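Local coordinates for phosphoenolpyruvate--protein phosphotransferase (Escherichia coli, PDB 5T12), which probably passes the phosphoryl group of phosphoenolpyruvate to the carrier protein NPr in the nitrogen phosphotransferase system, through the enzyme I-type N-terminal (EIN) domain held in this chain, at residues Ala99-Ala102 with Val103-Ile107; Arg60-Gly64 with Ala65-Thr69; Ile216-Tyr220 with Arg221-Leu225; Leu233-Tyr236 with Gln237-Ile240. The protein carries 1 engineered substitution. All coordinates share one frame; numbering follows the deposited sequence.

Contact 1: residues Ala99-Ala102 with Val103-Ile107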
loop_
_atom_site.group_PDB
_atom_site.type_symbol
_atom_site.label_atom_id
_atom_site.label_comp_id
_atom_site.label_asym_id
_atom_site.label_seq_id
_atom_site.Cartn_x
_atom_site.Cartn_y
_atom_site.Cartn_z
ATOM N N ALA A 99 -11.917 12.712 12.874
ATOM C CA ALA A 99 -11.881 12.403 11.446
ATOM C C ALA A 99 -11.502 10.948 11.191
ATOM O O ALA A 99 -12.007 10.325 10.249
ATOM C CB ALA A 99 -10.908 13.341 10.734
ATOM N N GLU A 100 -10.619 10.385 12.020
ATOM C CA GLU A 100 -10.195 9.003 11.816
ATOM C C GLU A 100 -11.348 8.029 12.030
ATOM O O GLU A 100 -11.530 7.093 11.242
ATOM C CB GLU A 100 -9.027 8.664 12.744
ATOM C CG GLU A 100 -7.686 9.242 12.308
ATOM C CD GLU A 100 -7.548 10.721 12.618
ATOM O OE1 GLU A 100 -8.452 11.284 13.269
ATOM O OE2 GLU A 100 -6.530 11.322 12.215
ATOM N N TRP A 101 -12.135 8.227 13.091
ATOM C CA TRP A 101 -13.277 7.351 13.333
ATOM C C TRP A 101 -14.353 7.539 12.272
ATOM O O TRP A 101 -15.022 6.575 11.881
ATOM C CB TRP A 101 -13.846 7.606 14.729
ATOM C CG TRP A 101 -15.081 6.814 15.036
ATOM C CD1 TRP A 101 -16.366 7.272 15.045
ATOM C CD2 TRP A 101 -15.148 5.423 15.375
ATOM N NE1 TRP A 101 -17.229 6.255 15.373
ATOM C CE2 TRP A 101 -16.506 5.109 15.580
ATOM C CE3 TRP A 101 -14.192 4.414 15.525
ATOM C CZ2 TRP A 101 -16.931 3.830 15.929
ATOM C CZ3 TRP A 101 -14.616 3.146 15.874
ATOM C CH2 TRP A 101 -15.975 2.865 16.070
ATOM N N ALA A 102 -14.532 8.773 11.792
ATOM C CA ALA A 102 -15.517 9.023 10.745
ATOM C C ALA A 102 -15.159 8.281 9.466
ATOM O O ALA A 102 -16.044 7.783 8.758
ATOM C CB ALA A 102 -15.634 10.524 10.484
ATOM N N VAL A 103 -13.865 8.194 9.152
ATOM C CA VAL A 103 -13.435 7.426 7.988
ATOM C C VAL A 103 -13.654 5.937 8.223
ATOM O O VAL A 103 -14.139 5.220 7.340
ATOM C CB VAL A 103 -11.966 7.741 7.655
ATOM C CG1 VAL A 103 -11.439 6.781 6.600
ATOM C CG2 VAL A 103 -11.829 9.177 7.179
ATOM N N LYS A 104 -13.314 5.450 9.419
ATOM C CA LYS A 104 -13.507 4.034 9.722
ATOM C C LYS A 104 -14.982 3.660 9.689
ATOM O O LYS A 104 -15.346 2.582 9.203
ATOM C CB LYS A 104 -12.899 3.699 11.084
ATOM C CG LYS A 104 -13.071 2.246 11.498
ATOM C CD LYS A 104 -12.364 1.951 12.810
ATOM C CE LYS A 104 -12.465 0.478 13.172
ATOM N NZ LYS A 104 -11.646 0.139 14.368
ATOM N N THR A 105 -15.849 4.542 10.189
ATOM C CA THR A 105 -17.277 4.244 10.227
ATOM C C THR A 105 -17.862 4.162 8.821
ATOM O O THR A 105 -18.568 3.204 8.488
ATOM C CB THR A 105 -18.011 5.301 11.052
ATOM O OG1 THR A 105 -17.476 5.331 12.381
ATOM C CG2 THR A 105 -19.499 4.989 11.116
ATOM N N VAL A 106 -17.571 5.156 7.981
ATOM C CA VAL A 106 -18.174 5.209 6.652
ATOM C C VAL A 106 -17.652 4.075 5.776
ATOM O O VAL A 106 -18.426 3.382 5.106
ATOM C CB VAL A 106 -17.927 6.583 6.005
ATOM C CG1 VAL A 106 -18.322 6.559 4.537
ATOM C CG2 VAL A 106 -18.699 7.662 6.749
ATOM N N ILE A 107 -16.334 3.866 5.771
ATOM C CA ILE A 107 -15.738 2.886 4.864
ATOM C C ILE A 107 -16.215 1.479 5.207
ATOM O O ILE A 107 -16.606 0.706 4.324
ATOM C CB ILE A 107 -14.200 2.990 4.888
ATOM C CG1 ILE A 107 -13.709 3.982 3.827
ATOM C CG2 ILE A 107 -13.557 1.630 4.660
ATOM C CD1 ILE A 107 -14.031 5.432 4.121
#
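A99 opens the first turn of helix 99-115 by accepting V103 N on its carbonyl oxygen, and the CG2 branch of V103 rests 3.3 Å from A99 O. E100 repeats the pattern with K104 N, its own carboxylate being turned away to a salt bridge with R42. W101 carries most of the side-chain contact. Its carbonyl oxygen takes two donors from T105, the backbone N at 2.8 Å and OG1 at 2.8 Å, which arrive from opposite faces of the carbonyl plane; OG1 lies 40° out of it. This helical i to i-4 threonine bond lies in the α-helical part of the enzyme I N-terminal domain. The same hydroxyl oxygen sits over one face of the W101 indole, toward the rim, 3.1 Å from NE1 but at a poor angle for a bond. With CG of W101 anti to the backbone N (chi1 176°), the ring leans forward along the helix, over T105 OG1 and beside the extended chain of K104, whose CD is 4.0 Å from W101 CZ3; K104 NZ goes on to V28 O. A102 O takes V106 N, with V106 CG2 alongside at 3.3 Å; V106 packs on L85 and L89 of helix 83-94.

Contact 2: residues Arg60-Gly64 with Ala65-Thr69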
loop_
_atom_site.group_PDB
_atom_site.type_symbol
_atom_site.label_atom_id
_atom_site.label_comp_id
_atom_site.label_asym_id
_atom_site.label_seq_id
_atom_site.Cartn_x
_atom_site.Cartn_y
_atom_site.Cartn_z
ATOM N N ARG A 60 -0.635 8.583 -15.018
ATOM C CA ARG A 60 0.613 7.882 -15.297
ATOM C C ARG A 60 0.364 6.477 -15.830
ATOM O O ARG A 60 1.057 6.030 -16.752
ATOM C CB ARG A 60 1.470 7.816 -14.034
ATOM C CG ARG A 60 2.152 9.117 -13.657
ATOM C CD ARG A 60 2.789 8.984 -12.288
ATOM N NE ARG A 60 3.347 7.649 -12.093
ATOM C CZ ARG A 60 3.785 7.184 -10.928
ATOM N NH1 ARG A 60 4.274 5.953 -10.846
ATOM N NH2 ARG A 60 3.731 7.946 -9.846
ATOM N N PHE A 61 -0.612 5.765 -15.258
ATOM C CA PHE A 61 -0.863 4.384 -15.654
ATOM C C PHE A 61 -1.326 4.269 -17.099
ATOM O O PHE A 61 -1.122 3.220 -17.719
ATOM C CB PHE A 61 -1.904 3.745 -14.731
ATOM C CG PHE A 61 -1.450 3.605 -13.307
ATOM C CD1 PHE A 61 -0.103 3.620 -12.987
ATOM C CD2 PHE A 61 -2.376 3.459 -12.286
ATOM C CE1 PHE A 61 0.313 3.492 -11.676
ATOM C CE2 PHE A 61 -1.965 3.329 -10.973
ATOM C CZ PHE A 61 -0.620 3.346 -10.668
ATOM N N ALA A 62 -1.936 5.325 -17.648
ATOM C CA ALA A 62 -2.400 5.294 -19.032
ATOM C C ALA A 62 -1.280 4.923 -19.996
ATOM O O ALA A 62 -1.542 4.361 -21.066
ATOM C CB ALA A 62 -3.003 6.647 -19.412
ATOM N N ALA A 63 -0.033 5.213 -19.634
ATOM C CA ALA A 63 1.120 4.861 -20.459
ATOM C C ALA A 63 1.705 3.540 -19.961
ATOM O O ALA A 63 2.365 3.491 -18.922
ATOM C CB ALA A 63 2.155 5.983 -20.436
ATOM N N GLY A 64 1.422 2.460 -20.687
ATOM C CA GLY A 64 2.161 1.195 -20.641
ATOM C C GLY A 64 1.887 0.113 -19.598
ATOM O O GLY A 64 1.981 -1.077 -19.906
ATOM N N ALA A 65 1.570 0.506 -18.364
ATOM C CA ALA A 65 1.554 -0.423 -17.242
ATOM C C ALA A 65 0.210 -1.096 -17.013
ATOM O O ALA A 65 0.196 -2.176 -16.422
ATOM C CB ALA A 65 1.981 0.291 -15.954
ATOM N N GLN A 66 -0.896 -0.460 -17.424
ATOM C CA GLN A 66 -2.253 -1.000 -17.545
ATOM C C GLN A 66 -3.141 0.156 -17.994
ATOM O O GLN A 66 -2.977 1.280 -17.511
ATOM C CB GLN A 66 -2.817 -1.574 -16.230
ATOM C CG GLN A 66 -2.372 -2.979 -15.752
ATOM C CD GLN A 66 -3.069 -4.138 -16.432
ATOM O OE1 GLN A 66 -2.488 -4.830 -17.269
ATOM N NE2 GLN A 66 -4.305 -4.388 -16.037
ATOM N N LYS A 67 -4.061 -0.080 -18.924
ATOM C CA LYS A 67 -5.168 0.854 -19.091
ATOM C C LYS A 67 -6.341 0.507 -18.189
ATOM O O LYS A 67 -7.169 1.380 -17.899
ATOM C CB LYS A 67 -5.637 0.896 -20.549
ATOM C CG LYS A 67 -4.906 1.918 -21.417
ATOM C CD LYS A 67 -5.625 3.265 -21.443
ATOM C CE LYS A 67 -4.692 4.395 -21.871
ATOM N NZ LYS A 67 -4.025 4.126 -23.172
ATOM N N GLU A 68 -6.415 -0.744 -17.735
ATOM C CA GLU A 68 -7.469 -1.152 -16.817
ATOM C C GLU A 68 -7.316 -0.458 -15.469
ATOM O O GLU A 68 -8.280 0.093 -14.926
ATOM C CB GLU A 68 -7.447 -2.673 -16.660
ATOM C CG GLU A 68 -7.453 -3.414 -17.993
ATOM C CD GLU A 68 -6.999 -4.857 -17.877
ATOM O OE1 GLU A 68 -6.210 -5.164 -16.960
ATOM O OE2 GLU A 68 -7.431 -5.686 -18.706
ATOM N N THR A 69 -6.097 -0.463 -14.918
ATOM C CA THR A 69 -5.866 0.193 -13.636
ATOM C C THR A 69 -5.953 1.708 -13.756
ATOM O O THR A 69 -6.318 2.382 -12.786
ATOM C CB THR A 69 -4.505 -0.207 -13.068
ATOM O OG1 THR A 69 -3.461 0.306 -13.907
ATOM C CG2 THR A 69 -4.392 -1.719 -12.978
#
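A local turn contact links the end of helix 36-61 to the start of helix 68-80, with F61 and T69 meeting on its buried side and A62 and K67 on its outer side. The F61 and T69 side chains cross at about a right angle, and the hydroxyl does the touching: T69 OG1 is 3.7 Å from F61 CD2 and 3.9 Å from F61 CB. That oxygen stands between the backbone N and the carbonyl carbon (chi1 66°), which turns it to the phenylalanine; it is buried and has no hydrogen-bonding partner in the model. On the outer side the K67 chain bends at chi2 and chi4 and curls back over A62, its CE 3.7 Å from A62 CB, while NZ makes a weak hydrogen bond of 3.3 Å to A62 O. The bend itself is held lightly, by a weak bond from A65 N to A63 O at 3.1 Å. G64, between them, takes a positive phi of 84°, a conformation that a residue without a side chain adopts easily. Beyond the turn, F61 meets F73 of helix 68-80 edge to face and the ring of Y57 nearly parallel, while A194 of helix 187-195 touches both F61 and T69.

Contact 3: residues Ile216-Tyr220 with Arg221-Leu225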
loop_
_atom_site.group_PDB
_atom_site.type_symbol
_atom_site.label_atom_id
_atom_site.label_comp_id
_atom_site.label_asym_id
_atom_site.label_seq_id
_atom_site.Cartn_x
_atom_site.Cartn_y
_atom_site.Cartn_z
ATOM N N ILE A 216 18.749 -7.303 -1.620
ATOM C CA ILE A 216 18.676 -6.973 -3.038
ATOM C C ILE A 216 17.559 -7.810 -3.643
ATOM O O ILE A 216 17.638 -9.045 -3.651
ATOM C CB ILE A 216 20.001 -7.233 -3.771
ATOM C CG1 ILE A 216 21.134 -6.400 -3.170
ATOM C CG2 ILE A 216 19.852 -6.926 -5.257
ATOM C CD1 ILE A 216 22.443 -6.535 -3.920
ATOM N N VAL A 217 16.521 -7.146 -4.141
ATOM C CA VAL A 217 15.415 -7.814 -4.816
ATOM C C VAL A 217 15.616 -7.673 -6.318
ATOM O O VAL A 217 15.815 -6.563 -6.828
ATOM C CB VAL A 217 14.056 -7.245 -4.369
ATOM C CG1 VAL A 217 14.054 -5.724 -4.425
ATOM C CG2 VAL A 217 12.932 -7.820 -5.220
ATOM N N ASP A 218 15.590 -8.801 -7.023
ATOM C CA ASP A 218 15.780 -8.847 -8.471
ATOM C C ASP A 218 14.490 -9.381 -9.086
ATOM O O ASP A 218 14.232 -10.588 -9.059
ATOM C CB ASP A 218 16.986 -9.713 -8.835
ATOM C CG ASP A 218 17.155 -9.889 -10.334
ATOM O OD1 ASP A 218 16.628 -9.058 -11.104
ATOM O OD2 ASP A 218 17.825 -10.861 -10.741
ATOM N N GLY A 219 13.682 -8.474 -9.637
ATOM C CA GLY A 219 12.420 -8.835 -10.250
ATOM C C GLY A 219 12.498 -9.297 -11.685
ATOM O O GLY A 219 11.496 -9.772 -12.227
ATOM N N TYR A 220 13.662 -9.163 -12.326
ATOM C CA TYR A 220 13.819 -9.677 -13.682
ATOM C C TYR A 220 14.014 -11.188 -13.685
ATOM O O TYR A 220 13.469 -11.885 -14.548
ATOM C CB TYR A 220 15.004 -9.001 -14.379
ATOM C CG TYR A 220 14.859 -7.512 -14.606
ATOM C CD1 TYR A 220 13.898 -7.010 -15.474
ATOM C CD2 TYR A 220 15.707 -6.609 -13.978
ATOM C CE1 TYR A 220 13.773 -5.651 -15.694
ATOM C CE2 TYR A 220 15.590 -5.249 -14.192
ATOM C CZ TYR A 220 14.622 -4.776 -15.051
ATOM O OH TYR A 220 14.502 -3.422 -15.267
ATOM N N ARG A 221 14.786 -11.708 -12.731
ATOM C CA ARG A 221 15.146 -13.117 -12.692
ATOM C C ARG A 221 14.536 -13.859 -11.512
ATOM O O ARG A 221 14.693 -15.082 -11.417
ATOM C CB ARG A 221 16.673 -13.263 -12.663
ATOM C CG ARG A 221 17.375 -12.538 -13.802
ATOM C CD ARG A 221 18.883 -12.525 -13.622
ATOM N NE ARG A 221 19.545 -11.757 -14.672
ATOM C CZ ARG A 221 20.852 -11.517 -14.716
ATOM N NH1 ARG A 221 21.364 -10.807 -15.712
ATOM N NH2 ARG A 221 21.648 -11.984 -13.764
ATOM N N GLY A 222 13.843 -13.163 -10.615
ATOM C CA GLY A 222 13.257 -13.803 -9.454
ATOM C C GLY A 222 14.294 -14.225 -8.432
ATOM O O GLY A 222 14.275 -15.359 -7.946
ATOM N N GLU A 223 15.204 -13.314 -8.100
ATOM C CA GLU A 223 16.274 -13.573 -7.152
ATOM C C GLU A 223 16.185 -12.596 -5.988
ATOM O O GLU A 223 15.804 -11.434 -6.159
ATOM C CB GLU A 223 17.649 -13.445 -7.818
ATOM C CG GLU A 223 17.825 -14.294 -9.061
ATOM C CD GLU A 223 19.078 -13.931 -9.831
ATOM O OE1 GLU A 223 19.746 -12.948 -9.446
ATOM O OE2 GLU A 223 19.396 -14.624 -10.821
ATOM N N LEU A 224 16.537 -13.080 -4.798
ATOM C CA LEU A 224 16.681 -12.238 -3.618
ATOM C C LEU A 224 18.025 -12.528 -2.972
ATOM O O LEU A 224 18.370 -13.693 -2.749
ATOM C CB LEU A 224 15.556 -12.469 -2.602
ATOM C CG LEU A 224 15.719 -11.628 -1.330
ATOM C CD1 LEU A 224 15.415 -10.162 -1.595
ATOM C CD2 LEU A 224 14.862 -12.145 -0.201
ATOM N N LEU A 225 18.776 -11.475 -2.668
ATOM C CA LEU A 225 20.101 -11.594 -2.073
ATOM C C LEU A 225 20.064 -11.027 -0.661
ATOM O O LEU A 225 19.733 -9.852 -0.469
ATOM C CB LEU A 225 21.143 -10.865 -2.919
ATOM C CG LEU A 225 21.317 -11.394 -4.343
ATOM C CD1 LEU A 225 22.387 -10.611 -5.081
ATOM C CD2 LEU A 225 21.654 -12.873 -4.320
#
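Backbone bonds between I216 and L225 and between D218 and E223 pair strands 214-218 and 223-226 as an antiparallel β hairpin, the short segments running 171° apart. I216 and L225 exchange two bonds, I216 N to L225 O and L225 N to I216 O. D218 N gives to E223 O at 2.8 Å, and D218 O takes E223 N at 3.0 Å and, weakly, G222 N. Two residues thus face D218, a G1 β bulge whose glycine, G222, has positive phi. Apolar contact is modest: I216 CB and L225 CB lie 3.9 Å apart, and on the opposite sheet face L224 CD1 approaches V217 CB at 4.2 Å. The polar side chains gather around D218. With CG anti to the backbone N (chi1 175°), its carboxylate leans over the turn; OD1 accepts Y220 N at 3.2 Å from above the carboxylate plane, an Asx turn, while OD2 lies along the aliphatic part of R221, 3.3 Å from CB. Replacing D218 by an alanine removes OD1, and Y220 N would probably lose its acceptor, leaving the turn less firmly set. The R221 guanidinium is only a charge neighbour, NE being 4.4 Å from OD2. E223 runs beside D218 in the same direction, its OE1 3.1 Å from D218 OD2, the two carboxylate planes 82° apart. The close approach of D218 OD2 and E223 OE1 may raise the proton affinity of one carboxylate, which the positive charge of R221 may partly offset.

Contact 4: residues Leu233-Tyr236 with Gln237-Ile240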
loop_
_atom_site.group_PDB
_atom_site.type_symbol
_atom_site.label_atom_id
_atom_site.label_comp_id
_atom_site.label_asym_id
_atom_site.label_seq_id
_atom_site.Cartn_x
_atom_site.Cartn_y
_atom_site.Cartn_z
ATOM N N LEU A 233 32.564 -8.047 -0.527
ATOM C CA LEU A 233 33.918 -7.958 0.013
ATOM C C LEU A 233 34.712 -9.226 -0.271
ATOM O O LEU A 233 35.920 -9.167 -0.528
ATOM C CB LEU A 233 33.864 -7.686 1.516
ATOM C CG LEU A 233 33.160 -6.404 1.967
ATOM C CD1 LEU A 233 32.790 -6.495 3.439
ATOM C CD2 LEU A 233 34.036 -5.188 1.711
ATOM N N GLN A 234 34.049 -10.386 -0.227
ATOM C CA GLN A 234 34.733 -11.647 -0.501
ATOM C C GLN A 234 35.261 -11.686 -1.930
ATOM O O GLN A 234 36.421 -12.040 -2.167
ATOM C CB GLN A 234 33.789 -12.822 -0.249
ATOM C CG GLN A 234 34.044 -13.568 1.049
ATOM C CD GLN A 234 33.148 -14.782 1.199
ATOM O OE1 GLN A 234 32.552 -15.250 0.228
ATOM N NE2 GLN A 234 33.045 -15.297 2.418
ATOM N N GLU A 235 34.412 -11.335 -2.899
ATOM C CA GLU A 235 34.850 -11.296 -4.290
ATOM C C GLU A 235 35.933 -10.248 -4.506
ATOM O O GLU A 235 36.839 -10.448 -5.324
ATOM C CB GLU A 235 33.652 -11.027 -5.203
ATOM C CG GLU A 235 34.001 -10.798 -6.665
ATOM C CD GLU A 235 34.598 -12.023 -7.328
ATOM O OE1 GLU A 235 34.332 -13.149 -6.858
ATOM O OE2 GLU A 235 35.335 -11.859 -8.323
ATOM N N TYR A 236 35.863 -9.134 -3.775
ATOM C CA TYR A 236 36.870 -8.088 -3.908
ATOM C C TYR A 236 38.225 -8.560 -3.396
ATOM O O TYR A 236 39.246 -8.398 -4.075
ATOM C CB TYR A 236 36.405 -6.833 -3.170
ATOM C CG TYR A 236 37.454 -5.755 -3.032
ATOM C CD1 TYR A 236 37.892 -5.034 -4.136
ATOM C CD2 TYR A 236 37.993 -5.443 -1.790
ATOM C CE1 TYR A 236 38.847 -4.042 -4.007
ATOM C CE2 TYR A 236 38.944 -4.451 -1.652
ATOM C CZ TYR A 236 39.368 -3.755 -2.763
ATOM O OH TYR A 236 40.318 -2.769 -2.626
ATOM N N GLN A 237 38.258 -9.152 -2.198
ATOM C CA GLN A 237 39.508 -9.708 -1.693
ATOM C C GLN A 237 39.969 -10.906 -2.511
ATOM O O GLN A 237 41.157 -11.244 -2.480
ATOM C CB GLN A 237 39.368 -10.105 -0.221
ATOM C CG GLN A 237 38.893 -11.533 0.006
ATOM C CD GLN A 237 39.072 -11.981 1.443
ATOM O OE1 GLN A 237 38.295 -11.611 2.321
ATOM N NE2 GLN A 237 40.105 -12.778 1.690
ATOM N N ARG A 238 39.055 -11.555 -3.237
ATOM C CA ARG A 238 39.449 -12.638 -4.132
ATOM C C ARG A 238 40.239 -12.100 -5.317
ATOM O O ARG A 238 41.269 -12.666 -5.700
ATOM C CB ARG A 238 38.210 -13.395 -4.611
ATOM C CG ARG A 238 38.522 -14.676 -5.365
ATOM C CD ARG A 238 37.318 -15.174 -6.145
ATOM N NE ARG A 238 37.083 -14.385 -7.350
ATOM C CZ ARG A 238 37.679 -14.613 -8.517
ATOM N NH1 ARG A 238 38.549 -15.607 -8.636
ATOM N NH2 ARG A 238 37.407 -13.848 -9.564
ATOM N N LEU A 239 39.767 -11.000 -5.910
ATOM C CA LEU A 239 40.467 -10.403 -7.043
ATOM C C LEU A 239 41.812 -9.818 -6.633
ATOM O O LEU A 239 42.745 -9.792 -7.445
ATOM C CB LEU A 239 39.597 -9.323 -7.688
ATOM C CG LEU A 239 38.313 -9.780 -8.381
ATOM C CD1 LEU A 239 37.301 -8.646 -8.427
ATOM C CD2 LEU A 239 38.612 -10.282 -9.785
ATOM N N ILE A 240 41.931 -9.342 -5.392
ATOM C CA ILE A 240 43.194 -8.766 -4.934
ATOM C C ILE A 240 44.280 -9.833 -4.901
ATOM O O ILE A 240 45.405 -9.613 -5.367
ATOM C CB ILE A 240 43.014 -8.098 -3.560
ATOM C CG1 ILE A 240 42.063 -6.906 -3.670
ATOM C CG2 ILE A 240 44.360 -7.658 -3.001
ATOM C CD1 ILE A 240 41.905 -6.137 -2.384
#
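E235 and R238 form an i to i+3 salt bridge on helix 228-241, the last helix of this fragment; Y236 and I240, an i to i+4 pair starting one residue later, meet in a CH-π contact. The firm part is the ion pair. R238 meets the carboxylate side-on, NE to OE1 at 3.1 Å and NH2 to OE2 at 3.1 Å, with a weak further bond from NE to OE2; the NH2 bond lies in the guanidinium plane and uses the syn lone pair of OE2, whereas NE reaches OE1 from 37° above the carboxylate plane. Bends in E235 at chi2 (65°) and in R238 at chi3 (75°) bring the two chains side by side. A glutamine in place of E235 would probably weaken this grip, leaving the R238 guanidinium without its countercharge and freer to swing. The whole contact lies at the surface; its looser side is that of Q234 and Q237, whose amide ends do not meet, with Q237 CG 3.3 Å from Q234 O. The methyl CD1 of I240 stands over one face of the Y236 ring toward its rim, 3.5 Å from CE2 and 3.8 Å from the ring centroid.

In the fold
All four contacts are local, each made within one continuous piece of chain, but their settings differ. Contacts 1 and 2 belong to the helical part, their centres about 30 Å apart; each is partly buried, with side chains passed on to neighbouring helices. Contact 3 closes a hairpin of the mixed sheet and is also partly buried, whereas contact 4 lies on the surface of the helix that follows that hairpin, about 11 Å away at the nearest atoms. Charge is correspondingly distributed: a complete salt bridge across the exposed contact 4, crowded carboxylates in contact 3, and in contact 1 charged ends that find partners beyond its segments. Contact 2 combines a buried aromatic side with a weakly bonded turn.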